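Local coordinates for 3-oxo-tetronate kinase (Haemophilus influenzae, PDB 1YZY), which catalyses the ATP-dependent phosphorylation of 3-oxo-tetronate to 3-oxo-tetronate 4-phosphate, at residues A43-S47 with A65-L69; V132-E136 with M147-N151; Y291-I295 with L342-G346. The contacts are given in a common frame with arbitrary orientation. Residues are numbered along the deposited sequence.

Contact 1. Residues A43-S47 with A65-L69; sequences AIVIS and AYQWL
This is a buried, largely apolar packing of a helix on a beta strand in the sugar-binding N-terminal domain: one face of strand 43-47, inside the large mixed sheet, lies against the C-terminal part of helix 55-71. Phi/psi values from -145/142 to -85/124 define an extended strand, while A65-L69 keep helical angles and L69 N donates to A65 O at 2.9 Å. The two short axes pass 9.7 Å apart and run nearly antiparallel, at 156°, as fits the first half of a beta-alpha-beta crossover from strand 43-47 to the parallel strand 77-80, passing over strand 3-6, whose I5 touches A65 and L69. The register pairs I46 with A65 (CA-CA 6.6 Å) and I44 with L69 (7.3 Å). Only I44 and I46 of the strand reach the helix, both in the mt rotamer. I46 CD1 enters a pocket made by A65 O (3.6 Å), A65 CB (3.8 Å), W68 CE3 (3.7 Å) and L69 CG (3.7 Å). Two residues back, I44 CG2 meets the edge of the W68 indole at CZ3 (3.6 Å), and L69 CD2 lies 3.6 Å from I44 CB and 3.4 Å from I44 O. W68 takes chi1 -173° with chi2 85°, which swings its six-membered ring over to the strand; L69 (chi1 -70°, chi2 158°) starts sideways, yet its end turns inward. V45 points the other way, onto helix 9-20, so the sheet has a helix on each face, in a three-layered alpha/beta arrangement. The segments share no hydrogen bond or salt bridge; cohesion rests on close-fitting carbon, with two carbonyl oxygens against methyls, and exclusion of water.

Contact 2. Residues V132-E136 with M147-N151; sequences VLLSE and MVDAN
V132-L133 are extended, L134-E136 form a 3-10 turn closed by E136 N to L133 O (2.8 Å), and M147-N151 are irregular. S135 lies opposite V148 (CA-CA 4.4 Å) and L134 opposite A150 (4.9 Å), close enough for backbone and short side chains to touch. Apolar contacts centre on A150 CB, 3.7 Å from L133 CD2 and 4.1 Å from L134 CB; L134 (chi1 173°, chi2 69°) also sets CD2 3.8 Å from M147 CB. Polar backbone atoms meet carbon: S135 CA makes a straight CA-H...O contact to M147 O (3.5 Å, 173° at H), and S135 CB sits 3.3 Å from V148 O. The side-chain hydrogen bond inside the segments is D149 OD1 accepting from N151 N (3.2 Å); D149 is also salt-bridged to R154. L127 of strand 126-129 bonds to the backbones of both L134 and A150. N151, whose N closes the Asx turn begun by D149, is itself the N-cap of helix 152-159, its OD1 accepting from R154 N, beside the edge strand of the domain's small antiparallel sheet.

Contact 3. Residues Y291-I295 with L342-G346; sequences YQWVI and LKQYG
Near their C-terminal ends, helices 286-295 and 324-345 meet through five side chains, with Y291 and L342 nearest in the backbone (CA-CA 6.9 Å). L342 is mt (chi1 -63°, chi2 172°); its CD2 reaches V294 CG1 (3.5 Å), Y291 CD1 (3.8 Å) and I295 CG2 (4.0 Å). Y291 (chi1 168°, chi2 79°) and Y345 (172°, 75°) bring their rings together as an offset edge-to-face pair: centroids 6.0 Å apart, planes at 89°, the edge of Y291 toward the face of Y345, with Y291 OH 3.2 Å from Y345 CD1. This helix-helix packing belongs to the nucleotide-binding C-terminal domain, where V294 and L342 also rest on V249 of strand 248-252, joining both helices to the sheet. I295, with chi1 65° (p), lays CG2 over the Y345 face, a CH-pi contact 3.8 Å from the centroid and 22° off the normal. A water donates to I295 O (2.7 Å) and lies 2.8 Å from Y345 OH. G346 is the first residue past the helix to leave helical angles, its positive phi (137/9) suiting glycine, while G346 N still bonds L342 O (3.0 Å).

From the N terminus, contact 1 closes first, across 17 intervening residues, and joins strand 43-47 of the large mixed sheet to the helix that follows it. Contact 2 closes a shorter loop of 10 residues without helix or strand, between the small antiparallel sheet and helix 152-159. Contact 3 spans 46 residues, including strand 305-307 and much of helix 324-345, and pairs two helices. The three are in series: none nests in or crosses another. Contacts 1 and 2 share the sugar-binding domain, their nearest atoms about 20 Å apart; contact 3 lies in the nucleotide-binding domain, its centre 53 Å from that of contact 2, on opposite sides of the chain's centre.

Contact 1. Residues A43-S47 with A65-L69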
ATOM      1  N   ALA A  43       2.924  14.128  -2.394  1.00 17.75           N
ATOM      2  CA  ALA A  43       1.997  13.156  -2.964  1.00 17.53           C
ATOM      3  C   ALA A  43       0.956  12.651  -1.960  1.00 15.48           C
ATOM      4  O   ALA A  43       1.245  12.478  -0.776  1.00 14.77           O
ATOM      5  CB  ALA A  43       2.781  11.968  -3.546  1.00 16.48           C
ATOM      6  N   ILE A  44      -0.266  12.451  -2.435  1.00 16.42           N
ATOM      7  CA  ILE A  44      -1.324  11.925  -1.591  1.00 15.75           C
ATOM      8  C   ILE A  44      -1.922  10.744  -2.329  1.00 16.58           C
ATOM      9  O   ILE A  44      -2.323  10.874  -3.479  1.00 14.71           O
ATOM     10  CB  ILE A  44      -2.439  12.953  -1.329  1.00 19.96           C
ATOM     11  CG1 ILE A  44      -1.860  14.223  -0.701  1.00 19.57           C
ATOM     12  CG2 ILE A  44      -3.489  12.351  -0.395  1.00 14.41           C
ATOM     13  CD1 ILE A  44      -2.852  15.364  -0.606  1.00 16.92           C
ATOM     14  N   VAL A  45      -1.923   9.583  -1.684  1.00  9.97           N
ATOM     15  CA  VAL A  45      -2.477   8.367  -2.253  1.00  9.49           C
ATOM     16  C   VAL A  45      -3.802   8.010  -1.562  1.00 14.05           C
ATOM     17  O   VAL A  45      -3.852   7.910  -0.340  1.00 18.73           O
ATOM     18  CB  VAL A  45      -1.515   7.172  -2.039  1.00  8.83           C
ATOM     19  CG1 VAL A  45      -2.070   5.922  -2.698  1.00  9.38           C
ATOM     20  CG2 VAL A  45      -0.133   7.485  -2.579  1.00  7.50           C
ATOM     21  N   ILE A  46      -4.875   7.843  -2.328  1.00 15.16           N
ATOM     22  CA  ILE A  46      -6.159   7.447  -1.746  1.00 16.24           C
ATOM     23  C   ILE A  46      -6.430   5.982  -2.080  1.00 17.48           C
ATOM     24  O   ILE A  46      -6.498   5.599  -3.241  1.00 18.85           O
ATOM     25  CB  ILE A  46      -7.340   8.339  -2.219  1.00 17.67           C
ATOM     26  CG1 ILE A  46      -7.182   9.749  -1.655  1.00 18.07           C
ATOM     27  CG2 ILE A  46      -8.686   7.752  -1.748  1.00 10.83           C
ATOM     28  CD1 ILE A  46      -8.304  10.678  -2.031  1.00 24.01           C
ATOM     29  N   SER A  47      -6.505   5.165  -1.037  1.00 20.96           N
ATOM     30  CA  SER A  47      -6.751   3.732  -1.136  1.00 20.39           C
ATOM     31  C   SER A  47      -8.247   3.417  -1.204  1.00 23.32           C
ATOM     32  O   SER A  47      -9.022   3.830  -0.331  1.00 17.22           O
ATOM     33  CB  SER A  47      -6.105   3.031   0.071  1.00 21.33           C
ATOM     34  OG  SER A  47      -6.870   1.935   0.543  1.00 32.54           O
ATOM     35  N   ALA A  65     -12.500  10.629  -5.083  1.00 19.32           N
ATOM     36  CA  ALA A  65     -11.101  10.664  -4.655  1.00 18.02           C
ATOM     37  C   ALA A  65     -10.398  11.804  -5.376  1.00 18.43           C
ATOM     38  O   ALA A  65      -9.621  12.550  -4.777  1.00 20.24           O
ATOM     39  CB  ALA A  65     -10.416   9.343  -4.956  1.00 10.41           C
ATOM     40  N   TYR A  66     -10.695  11.929  -6.667  1.00 22.02           N
ATOM     41  CA  TYR A  66     -10.125  12.969  -7.517  1.00 15.77           C
ATOM     42  C   TYR A  66     -10.532  14.359  -7.056  1.00 18.20           C
ATOM     43  O   TYR A  66      -9.718  15.283  -7.052  1.00 18.81           O
ATOM     44  CB  TYR A  66     -10.576  12.764  -8.972  1.00 21.45           C
ATOM     45  CG  TYR A  66     -10.511  14.024  -9.811  1.00 20.51           C
ATOM     46  CD1 TYR A  66      -9.298  14.485 -10.324  1.00 19.11           C
ATOM     47  CD2 TYR A  66     -11.652  14.802 -10.025  1.00 19.34           C
ATOM     48  CE1 TYR A  66      -9.224  15.697 -11.020  1.00 21.55           C
ATOM     49  CE2 TYR A  66     -11.585  16.014 -10.713  1.00 25.65           C
ATOM     50  CZ  TYR A  66     -10.367  16.452 -11.208  1.00 22.77           C
ATOM     51  OH  TYR A  66     -10.298  17.649 -11.884  1.00 30.80           O
ATOM     52  N   GLN A  67     -11.814  14.523  -6.752  1.00 22.69           N
ATOM     53  CA  GLN A  67     -12.335  15.818  -6.327  1.00 26.39           C
ATOM     54  C   GLN A  67     -11.660  16.263  -5.042  1.00 23.01           C
ATOM     55  O   GLN A  67     -11.329  17.440  -4.881  1.00 19.32           O
ATOM     56  CB  GLN A  67     -13.855  15.757  -6.163  1.00 31.99           C
ATOM     57  CG  GLN A  67     -14.504  17.103  -5.925  1.00 42.05           C
ATOM     58  CD  GLN A  67     -14.275  18.082  -7.058  1.00 43.22           C
ATOM     59  OE1 GLN A  67     -14.098  19.279  -6.831  1.00 46.58           O
ATOM     60  NE2 GLN A  67     -14.305  17.583  -8.289  1.00 45.34           N
ATOM     61  N   TRP A  68     -11.441  15.313  -4.138  1.00 26.23           N
ATOM     62  CA  TRP A  68     -10.776  15.615  -2.878  1.00 24.54           C
ATOM     63  C   TRP A  68      -9.310  15.967  -3.147  1.00 22.99           C
ATOM     64  O   TRP A  68      -8.829  17.013  -2.714  1.00 21.69           O
ATOM     65  CB  TRP A  68     -10.865  14.433  -1.911  1.00 28.53           C
ATOM     66  CG  TRP A  68     -10.341  14.780  -0.553  1.00 27.54           C
ATOM     67  CD1 TRP A  68     -11.029  15.378   0.457  1.00 26.50           C
ATOM     68  CD2 TRP A  68      -9.002  14.602  -0.076  1.00 29.36           C
ATOM     69  NE1 TRP A  68     -10.206  15.592   1.531  1.00 34.20           N
ATOM     70  CE2 TRP A  68      -8.954  15.126   1.233  1.00 30.85           C
ATOM     71  CE3 TRP A  68      -7.836  14.055  -0.631  1.00 30.63           C
ATOM     72  CZ2 TRP A  68      -7.785  15.122   2.001  1.00 28.69           C
ATOM     73  CZ3 TRP A  68      -6.674  14.051   0.130  1.00 30.06           C
ATOM     74  CH2 TRP A  68      -6.659  14.581   1.435  1.00 37.96           C
ATOM     75  N   LEU A  69      -8.596  15.071  -3.825  1.00 21.09           N
ATOM     76  CA  LEU A  69      -7.195  15.314  -4.165  1.00 20.51           C
ATOM     77  C   LEU A  69      -7.050  16.687  -4.834  1.00 14.50           C
ATOM     78  O   LEU A  69      -6.112  17.432  -4.546  1.00 19.50           O
ATOM     79  CB  LEU A  69      -6.666  14.200  -5.083  1.00 17.80           C
ATOM     80  CG  LEU A  69      -6.479  12.824  -4.424  1.00 20.06           C
ATOM     81  CD1 LEU A  69      -6.488  11.742  -5.481  1.00 12.37           C
ATOM     82  CD2 LEU A  69      -5.201  12.756  -3.587  1.00 12.26           C
TER

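Contact 2. Residues V132-E136 with M147-N151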
ATOM      1  N   VAL A 132       7.038 -15.865 -18.227  1.00 20.74           N
ATOM      2  CA  VAL A 132       5.921 -16.270 -19.071  1.00 21.61           C
ATOM      3  C   VAL A 132       4.905 -15.175 -19.358  1.00 23.98           C
ATOM      4  O   VAL A 132       4.844 -14.167 -18.656  1.00 18.95           O
ATOM      5  CB  VAL A 132       5.166 -17.481 -18.453  1.00 26.84           C
ATOM      6  CG1 VAL A 132       6.082 -18.675 -18.336  1.00 25.08           C
ATOM      7  CG2 VAL A 132       4.597 -17.123 -17.086  1.00 30.68           C
ATOM      8  N   LEU A 133       4.119 -15.382 -20.414  1.00 19.78           N
ATOM      9  CA  LEU A 133       3.067 -14.451 -20.803  1.00 23.04           C
ATOM     10  C   LEU A 133       2.048 -14.410 -19.666  1.00 22.55           C
ATOM     11  O   LEU A 133       1.894 -15.393 -18.940  1.00 19.94           O
ATOM     12  CB  LEU A 133       2.367 -14.957 -22.068  1.00 21.46           C
ATOM     13  CG  LEU A 133       3.069 -14.803 -23.418  1.00 22.55           C
ATOM     14  CD1 LEU A 133       2.591 -15.856 -24.389  1.00 20.13           C
ATOM     15  CD2 LEU A 133       2.828 -13.409 -23.965  1.00 12.32           C
ATOM     16  N   LEU A 134       1.361 -13.278 -19.518  1.00 24.77           N
ATOM     17  CA  LEU A 134       0.329 -13.117 -18.493  1.00 21.92           C
ATOM     18  C   LEU A 134      -0.683 -14.258 -18.619  1.00 24.75           C
ATOM     19  O   LEU A 134      -1.068 -14.876 -17.632  1.00 23.79           O
ATOM     20  CB  LEU A 134      -0.388 -11.784 -18.695  1.00 17.61           C
ATOM     21  CG  LEU A 134      -1.616 -11.500 -17.828  1.00 12.41           C
ATOM     22  CD1 LEU A 134      -1.195 -11.292 -16.375  1.00  7.73           C
ATOM     23  CD2 LEU A 134      -2.324 -10.264 -18.365  1.00 10.99           C
ATOM     24  N   SER A 135      -1.107 -14.518 -19.853  1.00 22.01           N
ATOM     25  CA  SER A 135      -2.060 -15.578 -20.153  1.00 21.54           C
ATOM     26  C   SER A 135      -1.560 -16.992 -19.821  1.00 24.95           C
ATOM     27  O   SER A 135      -2.337 -17.956 -19.843  1.00 25.31           O
ATOM     28  CB  SER A 135      -2.462 -15.496 -21.627  1.00 16.76           C
ATOM     29  OG  SER A 135      -1.331 -15.505 -22.485  1.00 31.87           O
ATOM     30  N   GLU A 136      -0.265 -17.121 -19.544  1.00 24.27           N
ATOM     31  CA  GLU A 136       0.328 -18.413 -19.215  1.00 22.59           C
ATOM     32  C   GLU A 136       0.708 -18.542 -17.740  1.00 21.56           C
ATOM     33  O   GLU A 136       1.147 -19.607 -17.293  1.00 20.27           O
ATOM     34  CB  GLU A 136       1.572 -18.652 -20.065  1.00 25.13           C
ATOM     35  CG  GLU A 136       1.312 -18.739 -21.547  1.00 27.73           C
ATOM     36  CD  GLU A 136       2.456 -19.383 -22.304  1.00 26.24           C
ATOM     37  OE1 GLU A 136       3.410 -19.864 -21.664  1.00 25.32           O
ATOM     38  OE2 GLU A 136       2.393 -19.426 -23.547  1.00 26.42           O
ATOM     39  N   MET A 147      -7.045 -13.867 -16.304  1.00 27.03           N
ATOM     40  CA  MET A 147      -6.490 -13.207 -17.488  1.00 24.21           C
ATOM     41  C   MET A 147      -6.022 -14.232 -18.527  1.00 21.21           C
ATOM     42  O   MET A 147      -5.020 -14.917 -18.333  1.00 19.14           O
ATOM     43  CB  MET A 147      -5.320 -12.306 -17.080  1.00 25.57           C
ATOM     44  CG  MET A 147      -5.592 -11.394 -15.879  1.00 20.48           C
ATOM     45  SD  MET A 147      -6.974 -10.242 -16.089  1.00 22.26           S
ATOM     46  CE  MET A 147      -6.262  -8.996 -17.159  1.00 14.78           C
ATOM     47  N   VAL A 148      -6.752 -14.336 -19.630  1.00 20.65           N
ATOM     48  CA  VAL A 148      -6.410 -15.293 -20.680  1.00 26.59           C
ATOM     49  C   VAL A 148      -5.786 -14.670 -21.923  1.00 24.56           C
ATOM     50  O   VAL A 148      -5.467 -15.375 -22.876  1.00 28.54           O
ATOM     51  CB  VAL A 148      -7.630 -16.141 -21.100  1.00 28.07           C
ATOM     52  CG1 VAL A 148      -8.059 -17.032 -19.956  1.00 26.63           C
ATOM     53  CG2 VAL A 148      -8.778 -15.243 -21.535  1.00 33.21           C
ATOM     54  N   ASP A 149      -5.657 -13.348 -21.925  1.00 22.92           N
ATOM     55  CA  ASP A 149      -5.056 -12.622 -23.038  1.00 24.60           C
ATOM     56  C   ASP A 149      -3.914 -11.802 -22.440  1.00 21.50           C
ATOM     57  O   ASP A 149      -4.090 -11.143 -21.421  1.00 21.27           O
ATOM     58  CB  ASP A 149      -6.097 -11.697 -23.687  1.00 27.07           C
ATOM     59  CG  ASP A 149      -5.656 -11.148 -25.051  1.00 31.50           C
ATOM     60  OD1 ASP A 149      -4.507 -11.394 -25.476  1.00 32.95           O
ATOM     61  OD2 ASP A 149      -6.470 -10.461 -25.705  1.00 27.45           O
ATOM     62  N   ALA A 150      -2.736 -11.889 -23.048  1.00 22.06           N
ATOM     63  CA  ALA A 150      -1.567 -11.159 -22.569  1.00 20.87           C
ATOM     64  C   ALA A 150      -1.389  -9.805 -23.252  1.00 19.95           C
ATOM     65  O   ALA A 150      -0.581  -8.993 -22.815  1.00 21.48           O
ATOM     66  CB  ALA A 150      -0.317 -12.010 -22.742  1.00 20.55           C
ATOM     67  N   ASN A 151      -2.165  -9.558 -24.304  1.00 19.64           N
ATOM     68  CA  ASN A 151      -2.097  -8.312 -25.073  1.00 18.80           C
ATOM     69  C   ASN A 151      -2.895  -7.187 -24.398  1.00 21.69           C
ATOM     70  O   ASN A 151      -4.129  -7.205 -24.384  1.00 17.28           O
ATOM     71  CB  ASN A 151      -2.611  -8.567 -26.500  1.00 11.76           C
ATOM     72  CG  ASN A 151      -2.358  -7.409 -27.445  1.00 19.68           C
ATOM     73  OD1 ASN A 151      -3.106  -6.445 -27.489  1.00 20.12           O
ATOM     74  ND2 ASN A 151      -1.315  -7.526 -28.245  1.00 30.83           N
TER

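Contact 3. Residues Y291-I295 with L342-G346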
ATOM      1  N   TYR A 291      -2.813  -3.000  31.105  1.00 23.27           N
ATOM      2  CA  TYR A 291      -2.542  -1.565  31.010  1.00 20.94           C
ATOM      3  C   TYR A 291      -1.522  -1.130  32.055  1.00 21.64           C
ATOM      4  O   TYR A 291      -0.566  -0.411  31.745  1.00 18.32           O
ATOM      5  CB  TYR A 291      -3.838  -0.768  31.194  1.00 20.12           C
ATOM      6  CG  TYR A 291      -3.637   0.719  31.402  1.00 26.45           C
ATOM      7  CD1 TYR A 291      -3.366   1.567  30.327  1.00 23.05           C
ATOM      8  CD2 TYR A 291      -3.734   1.284  32.672  1.00 24.08           C
ATOM      9  CE1 TYR A 291      -3.204   2.937  30.515  1.00 19.43           C
ATOM     10  CE2 TYR A 291      -3.571   2.654  32.869  1.00 22.64           C
ATOM     11  CZ  TYR A 291      -3.311   3.472  31.788  1.00 25.76           C
ATOM     12  OH  TYR A 291      -3.190   4.829  31.972  1.00 29.14           O
ATOM     13  N   GLN A 292      -1.770  -1.532  33.299  1.00 19.46           N
ATOM     14  CA  GLN A 292      -0.893  -1.191  34.407  1.00 19.96           C
ATOM     15  C   GLN A 292       0.491  -1.770  34.178  1.00 18.49           C
ATOM     16  O   GLN A 292       1.487  -1.080  34.383  1.00 21.34           O
ATOM     17  CB  GLN A 292      -1.475  -1.682  35.741  1.00 23.47           C
ATOM     18  CG  GLN A 292      -2.813  -1.036  36.127  1.00 18.04           C
ATOM     19  CD  GLN A 292      -2.740   0.483  36.319  1.00 25.29           C
ATOM     20  OE1 GLN A 292      -1.705   1.033  36.703  1.00 27.74           O
ATOM     21  NE2 GLN A 292      -3.861   1.162  36.075  1.00 21.87           N
ATOM     22  N   TRP A 293       0.544  -3.030  33.745  1.00 16.25           N
ATOM     23  CA  TRP A 293       1.813  -3.702  33.469  1.00 17.68           C
ATOM     24  C   TRP A 293       2.618  -2.957  32.383  1.00 19.05           C
ATOM     25  O   TRP A 293       3.812  -2.712  32.545  1.00 19.85           O
ATOM     26  CB  TRP A 293       1.561  -5.159  33.061  1.00 14.61           C
ATOM     27  CG  TRP A 293       2.813  -5.947  32.734  1.00 21.78           C
ATOM     28  CD1 TRP A 293       3.525  -6.744  33.581  1.00 16.93           C
ATOM     29  CD2 TRP A 293       3.496  -6.003  31.472  1.00 21.87           C
ATOM     30  NE1 TRP A 293       4.607  -7.289  32.933  1.00 11.96           N
ATOM     31  CE2 TRP A 293       4.614  -6.848  31.638  1.00 21.78           C
ATOM     32  CE3 TRP A 293       3.267  -5.418  30.215  1.00 25.40           C
ATOM     33  CZ2 TRP A 293       5.507  -7.122  30.596  1.00 21.17           C
ATOM     34  CZ3 TRP A 293       4.158  -5.694  29.178  1.00 25.38           C
ATOM     35  CH2 TRP A 293       5.264  -6.538  29.379  1.00 22.12           C
ATOM     36  N   VAL A 294       1.972  -2.603  31.278  1.00 21.16           N
ATOM     37  CA  VAL A 294       2.650  -1.884  30.195  1.00 22.16           C
ATOM     38  C   VAL A 294       3.294  -0.579  30.665  1.00 24.52           C
ATOM     39  O   VAL A 294       4.483  -0.360  30.449  1.00 19.06           O
ATOM     40  CB  VAL A 294       1.679  -1.548  29.021  1.00 22.68           C
ATOM     41  CG1 VAL A 294       2.351  -0.609  28.025  1.00 16.05           C
ATOM     42  CG2 VAL A 294       1.237  -2.819  28.324  1.00 16.95           C
ATOM     43  N   ILE A 295       2.491   0.303  31.255  1.00 29.54           N
ATOM     44  CA  ILE A 295       2.978   1.596  31.721  1.00 32.64           C
ATOM     45  C   ILE A 295       4.052   1.507  32.808  1.00 31.88           C
ATOM     46  O   ILE A 295       4.863   2.422  32.957  1.00 32.35           O
ATOM     47  CB  ILE A 295       1.817   2.508  32.186  1.00 36.62           C
ATOM     48  CG1 ILE A 295       1.125   1.923  33.420  1.00 42.58           C
ATOM     49  CG2 ILE A 295       0.790   2.658  31.069  1.00 36.81           C
ATOM     50  CD1 ILE A 295       0.100   2.856  34.050  1.00 40.21           C
ATOM     51  N   LEU A 342      -3.735   3.130  26.420  1.00 26.73           N
ATOM     52  CA  LEU A 342      -2.332   3.533  26.354  1.00 27.50           C
ATOM     53  C   LEU A 342      -2.169   4.872  25.651  1.00 24.12           C
ATOM     54  O   LEU A 342      -1.317   5.670  26.039  1.00 24.12           O
ATOM     55  CB  LEU A 342      -1.487   2.465  25.654  1.00 24.33           C
ATOM     56  CG  LEU A 342      -1.402   1.094  26.324  1.00 24.08           C
ATOM     57  CD1 LEU A 342      -0.708   0.113  25.410  1.00 19.42           C
ATOM     58  CD2 LEU A 342      -0.678   1.196  27.658  1.00 20.38           C
ATOM     59  N   LYS A 343      -2.968   5.118  24.616  1.00 23.25           N
ATOM     60  CA  LYS A 343      -2.873   6.384  23.894  1.00 26.42           C
ATOM     61  C   LYS A 343      -3.332   7.531  24.784  1.00 27.41           C
ATOM     62  O   LYS A 343      -2.754   8.622  24.744  1.00 28.40           O
ATOM     63  CB  LYS A 343      -3.696   6.371  22.604  1.00 19.30           C
ATOM     64  CG  LYS A 343      -3.330   7.513  21.647  1.00 26.40           C
ATOM     65  CD  LYS A 343      -4.331   7.678  20.520  1.00 35.19           C
ATOM     66  CE  LYS A 343      -5.572   8.419  20.980  1.00 44.11           C
ATOM     67  NZ  LYS A 343      -6.605   8.516  19.913  1.00 48.34           N
ATOM     68  N   GLN A 344      -4.407   7.303  25.538  1.00 30.31           N
ATOM     69  CA  GLN A 344      -4.930   8.316  26.453  1.00 31.99           C
ATOM     70  C   GLN A 344      -3.893   8.604  27.540  1.00 30.46           C
ATOM     71  O   GLN A 344      -3.741   9.744  27.985  1.00 32.36           O
ATOM     72  CB  GLN A 344      -6.254   7.850  27.076  1.00 37.65           C
ATOM     73  CG  GLN A 344      -6.797   8.751  28.199  1.00 50.25           C
ATOM     74  CD  GLN A 344      -7.032  10.203  27.773  1.00 56.69           C
ATOM     75  OE1 GLN A 344      -6.796  11.135  28.548  1.00 60.39           O
ATOM     76  NE2 GLN A 344      -7.521  10.396  26.552  1.00 59.67           N
ATOM     77  N   TYR A 345      -3.175   7.567  27.959  1.00 28.58           N
ATOM     78  CA  TYR A 345      -2.137   7.706  28.973  1.00 25.86           C
ATOM     79  C   TYR A 345      -0.943   8.516  28.455  1.00 26.12           C
ATOM     80  O   TYR A 345      -0.331   9.283  29.202  1.00 23.16           O
ATOM     81  CB  TYR A 345      -1.683   6.325  29.458  1.00 25.17           C
ATOM     82  CG  TYR A 345      -0.485   6.360  30.372  1.00 29.33           C
ATOM     83  CD1 TYR A 345      -0.605   6.770  31.699  1.00 33.84           C
ATOM     84  CD2 TYR A 345       0.777   6.017  29.900  1.00 26.39           C
ATOM     85  CE1 TYR A 345       0.512   6.841  32.535  1.00 34.36           C
ATOM     86  CE2 TYR A 345       1.897   6.083  30.724  1.00 29.19           C
ATOM     87  CZ  TYR A 345       1.762   6.497  32.038  1.00 36.62           C
ATOM     88  OH  TYR A 345       2.882   6.573  32.839  1.00 33.73           O
ATOM     89  N   GLY A 346      -0.589   8.328  27.187  1.00 24.21           N
ATOM     90  CA  GLY A 346       0.529   9.069  26.629  1.00 17.63           C
ATOM     91  C   GLY A 346       1.512   8.301  25.757  1.00 20.02           C
ATOM     92  O   GLY A 346       2.597   8.817  25.461  1.00 17.65           O
TER
HETATM   93  O   HOH W   1       5.208   5.070  32.541  1.00 41.73           O